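Local coordinates for protein H127A/Y244A mutant of alginate lyase AlyC3 in complex with dimannuronate (Psychromonas sp., PDB 7C8F) that is a double mutant of a family PL7 alginate lyase, an enzyme that probably cleaves alginate by beta-elimination, and holds a dimannuronate in its substrate-binding groove, at residues K84-D89 and S236-G241; L123-K128 and F205-G210; H140-V145 and D229-L234. All coordinates share one frame; numbering follows the deposited sequence. Where two conformers were deposited one is given.

Contact 1 (K84-D89 and S236-G241); sequences KNFRTD and SYFKAG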
loop_
_atom_site.group_PDB
_atom_site.type_symbol
_atom_site.label_atom_id
_atom_site.label_comp_id
_atom_site.label_asym_id
_atom_site.label_seq_id
_atom_site.Cartn_x
_atom_site.Cartn_y
_atom_site.Cartn_z
ATOM N N LYS B 84 7.455 12.410 -13.870
ATOM C CA LYS B 84 6.612 12.621 -12.694
ATOM C C LYS B 84 6.077 11.298 -12.149
ATOM O O LYS B 84 5.413 10.539 -12.860
ATOM C CB LYS B 84 5.441 13.532 -13.072
ATOM C CG LYS B 84 4.459 13.788 -11.928
ATOM C CD LYS B 84 5.072 14.686 -10.866
ATOM C CE LYS B 84 4.107 14.891 -9.703
ATOM N NZ LYS B 84 4.684 15.802 -8.656
ATOM N N ASN B 85 6.322 11.039 -10.866
ATOM C CA ASN B 85 5.675 9.928 -10.156
ATOM C C ASN B 85 4.502 10.533 -9.405
ATOM O O ASN B 85 4.667 11.131 -8.336
ATOM C CB ASN B 85 6.632 9.214 -9.205
ATOM C CG ASN B 85 7.847 8.641 -9.914
ATOM O OD1 ASN B 85 7.748 8.009 -10.966
ATOM N ND2 ASN B 85 9.021 8.874 -9.328
ATOM N N PHE B 86 3.317 10.395 -9.980
ATOM C CA PHE B 86 2.159 11.130 -9.504
ATOM C C PHE B 86 1.249 10.288 -8.623
ATOM O O PHE B 86 1.181 9.055 -8.732
ATOM C CB PHE B 86 1.343 11.736 -10.656
ATOM C CG PHE B 86 1.119 10.814 -11.843
ATOM C CD1 PHE B 86 0.137 9.828 -11.808
ATOM C CD2 PHE B 86 1.864 10.972 -12.999
ATOM C CE1 PHE B 86 -0.079 8.996 -12.912
ATOM C CE2 PHE B 86 1.656 10.148 -14.108
ATOM C CZ PHE B 86 0.683 9.160 -14.062
ATOM N N ARG B 87 0.528 10.980 -7.753
ATOM C CA ARG B 87 -0.575 10.357 -7.040
ATOM C C ARG B 87 -1.762 10.189 -7.971
ATOM O O ARG B 87 -2.026 11.034 -8.827
ATOM C CB ARG B 87 -0.988 11.229 -5.861
ATOM C CG ARG B 87 0.077 11.215 -4.804
ATOM C CD ARG B 87 -0.365 11.786 -3.503
ATOM N NE ARG B 87 -1.537 11.147 -2.918
ATOM C CZ ARG B 87 -1.772 11.228 -1.620
ATOM N NH1 ARG B 87 -0.898 11.878 -0.858
ATOM N NH2 ARG B 87 -2.843 10.684 -1.081
ATOM N N THR B 88 -2.490 9.094 -7.795
ATOM C CA THR B 88 -3.619 8.781 -8.667
ATOM C C THR B 88 -4.950 9.004 -7.969
ATOM O O THR B 88 -6.010 8.818 -8.592
ATOM C CB THR B 88 -3.546 7.317 -9.135
ATOM O OG1 THR B 88 -3.808 6.442 -8.018
ATOM C CG2 THR B 88 -2.176 7.004 -9.724
ATOM N N ASP B 89 -4.925 9.399 -6.693
ATOM C CA ASP B 89 -6.093 9.342 -5.829
ATOM C C ASP B 89 -6.655 10.704 -5.454
ATOM O O ASP B 89 -7.609 10.760 -4.672
ATOM C CB ASP B 89 -5.776 8.534 -4.558
ATOM C CG ASP B 89 -4.571 9.074 -3.773
ATOM O OD1 ASP B 89 -3.629 9.660 -4.356
ATOM O OD2 ASP B 89 -4.569 8.896 -2.528
ATOM N N SER B 236 2.604 6.690 -9.469
ATOM C CA SER B 236 2.494 6.073 -10.780
ATOM C C SER B 236 3.092 6.983 -11.850
ATOM O O SER B 236 3.334 8.177 -11.625
ATOM C CB SER B 236 1.030 5.731 -11.068
ATOM O OG SER B 236 0.543 4.832 -10.063
ATOM N N TYR B 237 3.353 6.409 -13.024
ATOM C CA TYR B 237 4.001 7.185 -14.075
ATOM C C TYR B 237 3.652 6.624 -15.441
ATOM O O TYR B 237 3.258 5.459 -15.581
ATOM C CB TYR B 237 5.524 7.256 -13.907
ATOM C CG TYR B 237 6.270 5.932 -13.917
ATOM C CD1 TYR B 237 6.474 5.207 -12.743
ATOM C CD2 TYR B 237 6.813 5.436 -15.096
ATOM C CE1 TYR B 237 7.193 4.020 -12.759
ATOM C CE2 TYR B 237 7.542 4.266 -15.119
ATOM C CZ TYR B 237 7.725 3.553 -13.948
ATOM O OH TYR B 237 8.440 2.367 -13.949
ATOM N N PHE B 238 3.808 7.473 -16.455
ATOM C CA PHE B 238 3.505 7.127 -17.838
ATOM C C PHE B 238 4.745 6.666 -18.598
ATOM O O PHE B 238 5.847 7.196 -18.408
ATOM C CB PHE B 238 2.982 8.349 -18.596
ATOM C CG PHE B 238 1.598 8.786 -18.209
ATOM C CD1 PHE B 238 0.509 7.918 -18.323
ATOM C CD2 PHE B 238 1.366 10.094 -17.810
ATOM C CE1 PHE B 238 -0.765 8.351 -17.999
ATOM C CE2 PHE B 238 0.093 10.529 -17.502
ATOM C CZ PHE B 238 -0.978 9.658 -17.589
ATOM N N LYS B 239 4.539 5.717 -19.516
ATOM C CA LYS B 239 5.518 5.375 -20.536
ATOM C C LYS B 239 4.815 5.230 -21.874
ATOM O O LYS B 239 3.635 4.860 -21.941
ATOM C CB LYS B 239 6.246 4.062 -20.242
ATOM C CG LYS B 239 7.076 4.133 -18.971
ATOM C CD LYS B 239 8.079 2.998 -18.850
ATOM C CE LYS B 239 7.399 1.695 -18.471
ATOM N NZ LYS B 239 8.430 0.616 -18.372
ATOM N N ALA B 240 5.560 5.487 -22.940
ATOM C CA ALA B 240 5.065 5.353 -24.299
ATOM C C ALA B 240 6.209 4.919 -25.198
ATOM O O ALA B 240 7.330 5.414 -25.058
ATOM C CB ALA B 240 4.469 6.671 -24.811
ATOM N N GLY B 241 5.917 4.008 -26.122
ATOM C CA GLY B 241 6.907 3.556 -27.088
ATOM C C GLY B 241 6.551 2.161 -27.544
ATOM O O GLY B 241 5.398 1.931 -27.935
HETATM O O HOH W 1 4.838 10.042 -15.507
#

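Contact 2 (L123-K128 and F205-G210); sequences LQVANK and FDITVG. With BEM (beta-D-mannopyranuronic acid), chain D.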
loop_
_atom_site.group_PDB
_atom_site.type_symbol
_atom_site.label_atom_id
_atom_site.label_comp_id
_atom_site.label_asym_id
_atom_site.label_seq_id
_atom_site.Cartn_x
_atom_site.Cartn_y
_atom_site.Cartn_z
ATOM N N LEU B 123 1.544 1.929 -24.704
ATOM C CA LEU B 123 1.299 2.934 -23.676
ATOM C C LEU B 123 1.170 2.207 -22.355
ATOM O O LEU B 123 0.610 1.106 -22.309
ATOM C CB LEU B 123 0.010 3.721 -23.924
ATOM C CG LEU B 123 -0.089 4.423 -25.284
ATOM C CD1 LEU B 123 -1.518 4.842 -25.575
ATOM C CD2 LEU B 123 0.831 5.643 -25.328
ATOM N N GLN B 124 1.662 2.814 -21.274
ATOM C CA GLN B 124 1.639 2.143 -19.984
ATOM C C GLN B 124 1.476 3.165 -18.866
ATOM O O GLN B 124 1.983 4.285 -18.949
ATOM C CB GLN B 124 2.919 1.310 -19.807
ATOM C CG GLN B 124 2.980 0.409 -18.585
ATOM C CD GLN B 124 3.996 -0.717 -18.750
ATOM O OE1 GLN B 124 3.962 -1.455 -19.737
ATOM N NE2 GLN B 124 4.897 -0.853 -17.787
ATOM N N VAL B 125 0.775 2.757 -17.812
ATOM C CA VAL B 125 0.845 3.424 -16.518
ATOM C C VAL B 125 1.466 2.407 -15.577
ATOM O O VAL B 125 0.870 1.350 -15.319
ATOM C CB VAL B 125 -0.530 3.872 -15.995
ATOM C CG1 VAL B 125 -0.384 4.548 -14.618
ATOM C CG2 VAL B 125 -1.240 4.800 -16.979
ATOM N N ALA B 126 2.664 2.711 -15.078
ATOM C CA ALA B 126 3.372 1.862 -14.131
ATOM C C ALA B 126 3.258 2.464 -12.739
ATOM O O ALA B 126 2.821 3.601 -12.567
ATOM C CB ALA B 126 4.853 1.793 -14.512
ATOM N N ASN B 127 3.637 1.688 -11.726
ATOM C CA ASN B 127 3.857 2.269 -10.407
ATOM C C ASN B 127 5.342 2.290 -10.104
ATOM O O ASN B 127 6.084 1.372 -10.475
ATOM C CB ASN B 127 3.085 1.556 -9.278
ATOM C CG ASN B 127 3.665 0.200 -8.924
ATOM O OD1 ASN B 127 4.420 0.058 -7.952
ATOM N ND2 ASN B 127 3.306 -0.803 -9.698
ATOM N N LYS B 128 5.762 3.362 -9.447
ATOM C CA LYS B 128 7.092 3.399 -8.865
ATOM C C LYS B 128 7.090 2.639 -7.546
ATOM O O LYS B 128 7.940 1.769 -7.320
ATOM C CB LYS B 128 7.534 4.861 -8.693
ATOM C CG LYS B 128 8.979 5.052 -8.231
ATOM C CD LYS B 128 9.965 4.521 -9.256
ATOM C CE LYS B 128 11.391 4.840 -8.851
ATOM N NZ LYS B 128 12.339 4.407 -9.910
ATOM N N PHE B 205 -5.395 7.931 -28.518
ATOM C CA PHE B 205 -5.610 7.456 -27.158
ATOM C C PHE B 205 -5.363 8.600 -26.188
ATOM O O PHE B 205 -4.325 9.267 -26.268
ATOM C CB PHE B 205 -4.644 6.317 -26.813
ATOM C CG PHE B 205 -4.794 5.109 -27.687
ATOM C CD1 PHE B 205 -4.091 5.023 -28.880
ATOM C CD2 PHE B 205 -5.633 4.058 -27.323
ATOM C CE1 PHE B 205 -4.213 3.925 -29.708
ATOM C CE2 PHE B 205 -5.763 2.956 -28.156
ATOM C CZ PHE B 205 -5.045 2.892 -29.348
ATOM N N ASP B 206 -6.297 8.819 -25.265
ATOM C CA ASP B 206 -6.122 9.801 -24.198
ATOM C C ASP B 206 -6.335 9.092 -22.874
ATOM O O ASP B 206 -7.417 8.544 -22.630
ATOM C CB ASP B 206 -7.089 10.979 -24.349
ATOM C CG ASP B 206 -6.932 11.696 -25.677
ATOM O OD1 ASP B 206 -5.838 12.239 -25.928
ATOM O OD2 ASP B 206 -7.904 11.724 -26.462
ATOM N N ILE B 207 -5.300 9.080 -22.039
ATOM C CA ILE B 207 -5.313 8.388 -20.757
ATOM C C ILE B 207 -5.233 9.438 -19.666
ATOM O O ILE B 207 -4.255 10.195 -19.600
ATOM C CB ILE B 207 -4.133 7.414 -20.629
ATOM C CG1 ILE B 207 -4.133 6.392 -21.768
ATOM C CG2 ILE B 207 -4.159 6.754 -19.236
ATOM C CD1 ILE B 207 -2.852 5.599 -21.866
ATOM N N THR B 208 -6.237 9.483 -18.792
ATOM C CA THR B 208 -6.221 10.403 -17.659
ATOM C C THR B 208 -6.237 9.608 -16.361
ATOM O O THR B 208 -7.118 8.769 -16.149
ATOM C CB THR B 208 -7.407 11.369 -17.687
ATOM O OG1 THR B 208 -7.382 12.089 -18.923
ATOM C CG2 THR B 208 -7.307 12.377 -16.523
ATOM N N VAL B 209 -5.279 9.895 -15.485
ATOM C CA VAL B 209 -5.161 9.239 -14.192
ATOM C C VAL B 209 -5.266 10.304 -13.112
ATOM O O VAL B 209 -4.605 11.342 -13.191
ATOM C CB VAL B 209 -3.817 8.494 -14.084
ATOM C CG1 VAL B 209 -3.780 7.645 -12.819
ATOM C CG2 VAL B 209 -3.573 7.634 -15.326
ATOM N N GLY B 210 -6.054 10.037 -12.094
ATOM C CA GLY B 210 -6.260 10.988 -11.015
ATOM C C GLY B 210 -7.675 10.870 -10.490
ATOM O O GLY B 210 -8.541 10.237 -11.091
HETATM C C1 BEM D . 9.084 -4.728 -15.213
HETATM C C2 BEM D . 8.372 -5.555 -14.158
HETATM O O2 BEM D . 7.465 -4.744 -13.435
HETATM C C3 BEM D . 7.665 -6.719 -14.804
HETATM O O3 BEM D . 6.897 -7.403 -13.864
HETATM C C4 BEM D . 6.797 -6.271 -15.971
HETATM O O4 BEM D . 6.437 -7.430 -16.716
HETATM C C5 BEM D . 7.576 -5.357 -16.887
HETATM O O5 BEM D . 8.204 -4.297 -16.207
HETATM C C6 BEM D . 6.586 -4.768 -17.811
HETATM O O6B BEM D . 6.149 -3.646 -17.560
HETATM O O6A BEM D . 6.378 -5.333 -18.871
HETATM O O1 BEM D . 9.617 -3.540 -14.656
#

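Contact 3 (H140-V145 and D229-L234); sequences HPLLRV and DYWRHL. With BEM (beta-D-mannopyranuronic acid), chain C.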
loop_
_atom_site.group_PDB
_atom_site.type_symbol
_atom_site.label_atom_id
_atom_site.label_comp_id
_atom_site.label_asym_id
_atom_site.label_seq_id
_atom_site.Cartn_x
_atom_site.Cartn_y
_atom_site.Cartn_z
ATOM N N HIS B 140 3.734 -5.029 -11.399
ATOM C CA HIS B 140 2.652 -5.152 -12.360
ATOM C C HIS B 140 2.297 -3.706 -12.693
ATOM O O HIS B 140 2.117 -2.888 -11.767
ATOM C CB HIS B 140 1.415 -5.837 -11.767
ATOM C CG HIS B 140 1.689 -7.142 -11.076
ATOM N ND1 HIS B 140 1.943 -8.310 -11.762
ATOM C CD2 HIS B 140 1.718 -7.466 -9.761
ATOM C CE1 HIS B 140 2.129 -9.297 -10.899
ATOM N NE2 HIS B 140 1.994 -8.813 -9.676
ATOM N N PRO B 141 2.175 -3.345 -13.967
ATOM C CA PRO B 141 1.692 -1.999 -14.296
ATOM C C PRO B 141 0.202 -1.889 -14.047
ATOM O O PRO B 141 -0.543 -2.871 -14.144
ATOM C CB PRO B 141 2.004 -1.861 -15.790
ATOM C CG PRO B 141 2.010 -3.243 -16.296
ATOM C CD PRO B 141 2.434 -4.163 -15.158
ATOM N N LEU B 142 -0.239 -0.672 -13.720
ATOM C CA LEU B 142 -1.671 -0.425 -13.631
ATOM C C LEU B 142 -2.348 -0.660 -14.972
ATOM O O LEU B 142 -3.426 -1.262 -15.030
ATOM C CB LEU B 142 -1.931 1.005 -13.151
ATOM C CG LEU B 142 -3.407 1.413 -13.116
ATOM C CD1 LEU B 142 -4.193 0.540 -12.151
ATOM C CD2 LEU B 142 -3.560 2.882 -12.766
ATOM N N LEU B 143 -1.731 -0.201 -16.060
ATOM C CA LEU B 143 -2.330 -0.269 -17.387
ATOM C C LEU B 143 -1.264 -0.596 -18.412
ATOM O O LEU B 143 -0.200 0.026 -18.411
ATOM C CB LEU B 143 -2.958 1.091 -17.745
ATOM C CG LEU B 143 -3.377 1.262 -19.216
ATOM C CD1 LEU B 143 -4.564 0.337 -19.567
ATOM C CD2 LEU B 143 -3.721 2.730 -19.511
ATOM N N ARG B 144 -1.618 -1.470 -19.325
ATOM C CA ARG B 144 -0.894 -1.680 -20.527
ATOM C C ARG B 144 -1.908 -1.521 -21.700
ATOM O O ARG B 144 -2.905 -2.149 -21.709
ATOM C CB ARG B 144 -0.225 -3.046 -20.631
ATOM C CG ARG B 144 0.889 -3.293 -19.659
ATOM C CD ARG B 144 1.614 -4.594 -19.999
ATOM N NE ARG B 144 0.754 -5.753 -19.983
ATOM C CZ ARG B 144 0.579 -6.582 -20.975
ATOM N NH1 ARG B 144 1.170 -6.387 -22.103
ATOM N NH2 ARG B 144 -0.240 -7.580 -20.855
ATOM N N VAL B 145 -1.598 -0.664 -22.650
ATOM C CA VAL B 145 -2.379 -0.521 -23.860
ATOM C C VAL B 145 -1.556 -1.283 -24.895
ATOM O O VAL B 145 -0.444 -0.969 -25.159
ATOM C CB VAL B 145 -2.631 0.931 -24.293
ATOM C CG1 VAL B 145 -3.486 0.938 -25.552
ATOM C CG2 VAL B 145 -3.349 1.690 -23.198
ATOM N N ASP B 229 -9.386 3.136 -6.728
ATOM C CA ASP B 229 -9.209 3.410 -5.294
ATOM C C ASP B 229 -8.156 2.448 -4.693
ATOM O O ASP B 229 -7.388 2.821 -3.878
ATOM C CB ASP B 229 -10.574 3.225 -4.606
ATOM C CG ASP B 229 -10.676 3.762 -3.185
ATOM O OD1 ASP B 229 -9.867 4.471 -2.728
ATOM O OD2 ASP B 229 -11.684 3.458 -2.615
ATOM N N TYR B 230 -8.181 1.218 -5.139
ATOM C CA TYR B 230 -7.259 0.199 -4.659
ATOM C C TYR B 230 -5.769 0.484 -4.858
ATOM O O TYR B 230 -4.968 -0.090 -4.210
ATOM C CB TYR B 230 -7.585 -1.173 -5.288
ATOM C CG TYR B 230 -7.538 -1.200 -6.807
ATOM C CD1 TYR B 230 -6.356 -1.399 -7.465
ATOM C CD2 TYR B 230 -8.675 -1.016 -7.547
ATOM C CE1 TYR B 230 -6.303 -1.383 -8.820
ATOM C CE2 TYR B 230 -8.640 -1.014 -8.902
ATOM C CZ TYR B 230 -7.458 -1.184 -9.524
ATOM O OH TYR B 230 -7.447 -1.195 -10.877
ATOM N N TRP B 231 -5.467 1.378 -5.782
ATOM C CA TRP B 231 -4.120 1.752 -6.149
ATOM C C TRP B 231 -3.632 3.045 -5.508
ATOM O O TRP B 231 -2.592 3.500 -5.789
ATOM C CB TRP B 231 -4.122 1.970 -7.655
ATOM C CG TRP B 231 -2.837 1.866 -8.425
ATOM C CD1 TRP B 231 -2.118 2.870 -8.928
ATOM C CD2 TRP B 231 -2.195 0.673 -8.831
ATOM N NE1 TRP B 231 -1.045 2.405 -9.609
ATOM C CE2 TRP B 231 -1.070 1.041 -9.571
ATOM C CE3 TRP B 231 -2.460 -0.681 -8.639
ATOM C CZ2 TRP B 231 -0.222 0.101 -10.118
ATOM C CZ3 TRP B 231 -1.616 -1.587 -9.175
ATOM C CH2 TRP B 231 -0.522 -1.194 -9.911
ATOM N N ARG B 232 -4.450 3.600 -4.655
ATOM C CA ARG B 232 -4.209 4.920 -4.078
ATOM C C ARG B 232 -2.866 5.228 -3.466
ATOM O O ARG B 232 -2.409 6.346 -3.571
ATOM C CB ARG B 232 -5.338 5.303 -3.115
ATOM C CG ARG B 232 -5.458 4.465 -1.865
ATOM C CD ARG B 232 -6.771 4.709 -1.140
ATOM N NE ARG B 232 -6.971 3.920 0.066
ATOM C CZ ARG B 232 -7.508 2.720 0.082
ATOM N NH1 ARG B 232 -7.849 2.125 -1.016
ATOM N NH2 ARG B 232 -7.703 2.097 1.199
ATOM N N HIS B 233 -2.278 4.213 -2.857
ATOM C CA HIS B 233 -0.981 4.397 -2.203
ATOM C C HIS B 233 0.204 4.373 -3.163
ATOM O O HIS B 233 1.328 4.674 -2.734
ATOM C CB HIS B 233 -0.762 3.293 -1.162
ATOM C CG HIS B 233 -0.922 1.909 -1.721
ATOM N ND1 HIS B 233 -2.067 1.504 -2.371
ATOM C CD2 HIS B 233 -0.086 0.841 -1.726
ATOM C CE1 HIS B 233 -1.939 0.242 -2.741
ATOM N NE2 HIS B 233 -0.752 -0.191 -2.350
ATOM N N LEU B 234 0.004 4.024 -4.434
ATOM C CA LEU B 234 1.117 3.791 -5.350
ATOM C C LEU B 234 1.339 5.005 -6.249
ATOM O O LEU B 234 0.479 5.351 -7.064
ATOM C CB LEU B 234 0.852 2.529 -6.176
ATOM C CG LEU B 234 0.800 1.256 -5.325
ATOM C CD1 LEU B 234 0.278 0.092 -6.163
ATOM C CD2 LEU B 234 2.191 0.949 -4.767
HETATM C C1 BEM C . 5.138 -7.239 -17.245
HETATM C C2 BEM C . 4.905 -8.185 -18.420
HETATM O O2 BEM C . 5.183 -9.521 -18.029
HETATM C C3 BEM C . 3.446 -8.137 -18.809
HETATM O O3 BEM C . 3.153 -9.127 -19.737
HETATM C C4 BEM C . 2.677 -8.601 -17.623
HETATM O O4 BEM C . 1.345 -8.876 -17.941
HETATM C C5 BEM C . 2.849 -7.571 -16.566
HETATM O O5 BEM C . 4.216 -7.577 -16.247
HETATM C C6 BEM C . 2.042 -7.930 -15.385
HETATM O O6B BEM C . 2.560 -8.530 -14.474
HETATM O O6A BEM C . 0.970 -7.403 -15.330
#

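Contact 1 (K84-D89 and S236-G241)
F86 and S236 form a single antiparallel bridge, a hydrogen-bonded pair, where the loop 84-89 brushes the start of strand 235-240 in the beta jelly roll of this PL7 lyase. F86 N donates to S236 O at 2.8 Å, and S236 N returns the bond to F86 O at 2.9 Å. The pairing goes no further: the touching parts run 121° apart end to end, and a water takes over beyond the bridge, donating to K84 O and accepting from F238 N. N85 CA adds a CA-H...O contact to S236 O.

The F86 ring folds back over this same bridge. Its CG sits between the backbone N and the carbonyl carbon (chi1 44°), and S236 O ends up 3.3 Å above the ring plane, over its centre. The same oxygen thus accepts the N-H of F86 and is covered by its ring, as packing and not a second bond. Farther along, F86 CE2 meets F238 CD2 at 3.7 Å; the two ring planes stand 53° apart, and CZ of F86 lies over the F238 face, toward its rim. V209 of the facing sheet touches both rings.

N85 lies side by side with Y237, its OD1 coming near CD1, while that same oxygen bonds to R81. R87 and D89 form a side-on salt bridge, NE to OD1 and NH2 to OD2, and pair in turn with D229 and R232 of the second subunit. The methyl CG2 of T88 rests 3.5 Å from OG of S236, a hydroxyl bonded to L234 O and W231 NE1.

Contact 2 (L123-K128 and F205-G210)
L123 and V125 meet F205, I207 and V209 where the two sheets of the jelly roll pack face to face. The axes of strands 123-128 and 205-210 pass 9.7 Å apart and run nearly parallel, at 16°, an aligned beta-sandwich packing in which side chains alone bridge the gap.

L123 can be followed outward. Its CB already touches across, lying 4.0 Å from CD1 of I207. CG is anti to the carbonyl carbon, beside the backbone N (chi1 -56°), and from this branch point the two methyls part. CD1 goes to the facing strand: it comes within 3.7 Å of F205 CB, lies close to F205 CG as well, and is 4.0 Å from I207 CD1. It therefore settles between two neighbouring side chains on one face of strand 205-210. CD2 turns to its own sheet, toward A240 on strand 235-240.

V125, two residues on, works through one methyl. Its CG2 reaches V209 CG2 tip to tip at 4.0 Å, and slides past CG2 of I207 at 4.2 Å. F238 and L143, from the strands flanking V125 in its sheet, close in around these side chains, and F205 makes edge-to-face pairs with F158 and F122.

Q124, between the two, points the other way. Two conformers were modelled for it, so its bond is tentative: in one, NE2 donates to O6B of a bound mannuronate at 3.1 Å; P139, K170 and R77 also bond to this sugar.

Alternation over 123-125 therefore gives the strand two chemistries. The side chains that meet F205, I207 and V209 are hydrocarbon, so this contact rests on dispersion, shape and the exclusion of water, while amide chemistry is kept for the substrate groove behind it.

Contact 3 (H140-V145 and D229-L234)
Y230 and W231 take L142 between them, and the 3-10 turn that presents them begins at D229. The carbonyl O of D229 accepts from R232 N and, on the opposite face of its plane, from R232 NH1 at 3.0 Å; its carboxylate pairs with R87 of the second subunit.

Y230 comes next, its OH lying 3.9 Å from CD1 of L142 while bonding to K163 O.

W231 carries most of the contact. CD1 of L142 makes a CH-pi contact over the five-membered ring, 4.1 Å from its centroid, L142 CB lies 3.6 Å from CZ2, and H140 O sits in the ring plane at CH2. L142 is offered by a classic beta bulge, L142 and L143 both opposite V125, at the start of a jelly-roll strand that leads on to R144; H140 donates from ND1 to mannuronate O6B at 2.8 Å. An alanine in place of W231 would probably open a gap between L142 and L234 and leave S236 OG without its indole N-H.

R232 and H233 round a type I turn against the second subunit, where H233 stacks on its counterpart. L234 closes the turn, with CD1 3.6 Å above the indole plane on the face opposite L142.

How the contacts relate
Contact 2 lies deepest, wholly buried between the two sheets; contact 3 is also buried but lies farther from the chain's centre, and contact 1 is only partly covered. Strands 119-129 and 235-240 are neighbours in one sheet, so contacts 1 and 2 share it, joined by backbone bonds such as K239 O to Q124 N. Strand 143-148 lies along the other side of 119-129 and ties contact 3 to contact 2. Chemistry follows position: plain hydrocarbon in contact 2, backbone pairing and aromatic rings in contact 1, a leucine on an indole in contact 3. Contacts 2 and 3 each include sugar-binding residues, whereas 1 and 3 carry charged residues to the second subunit.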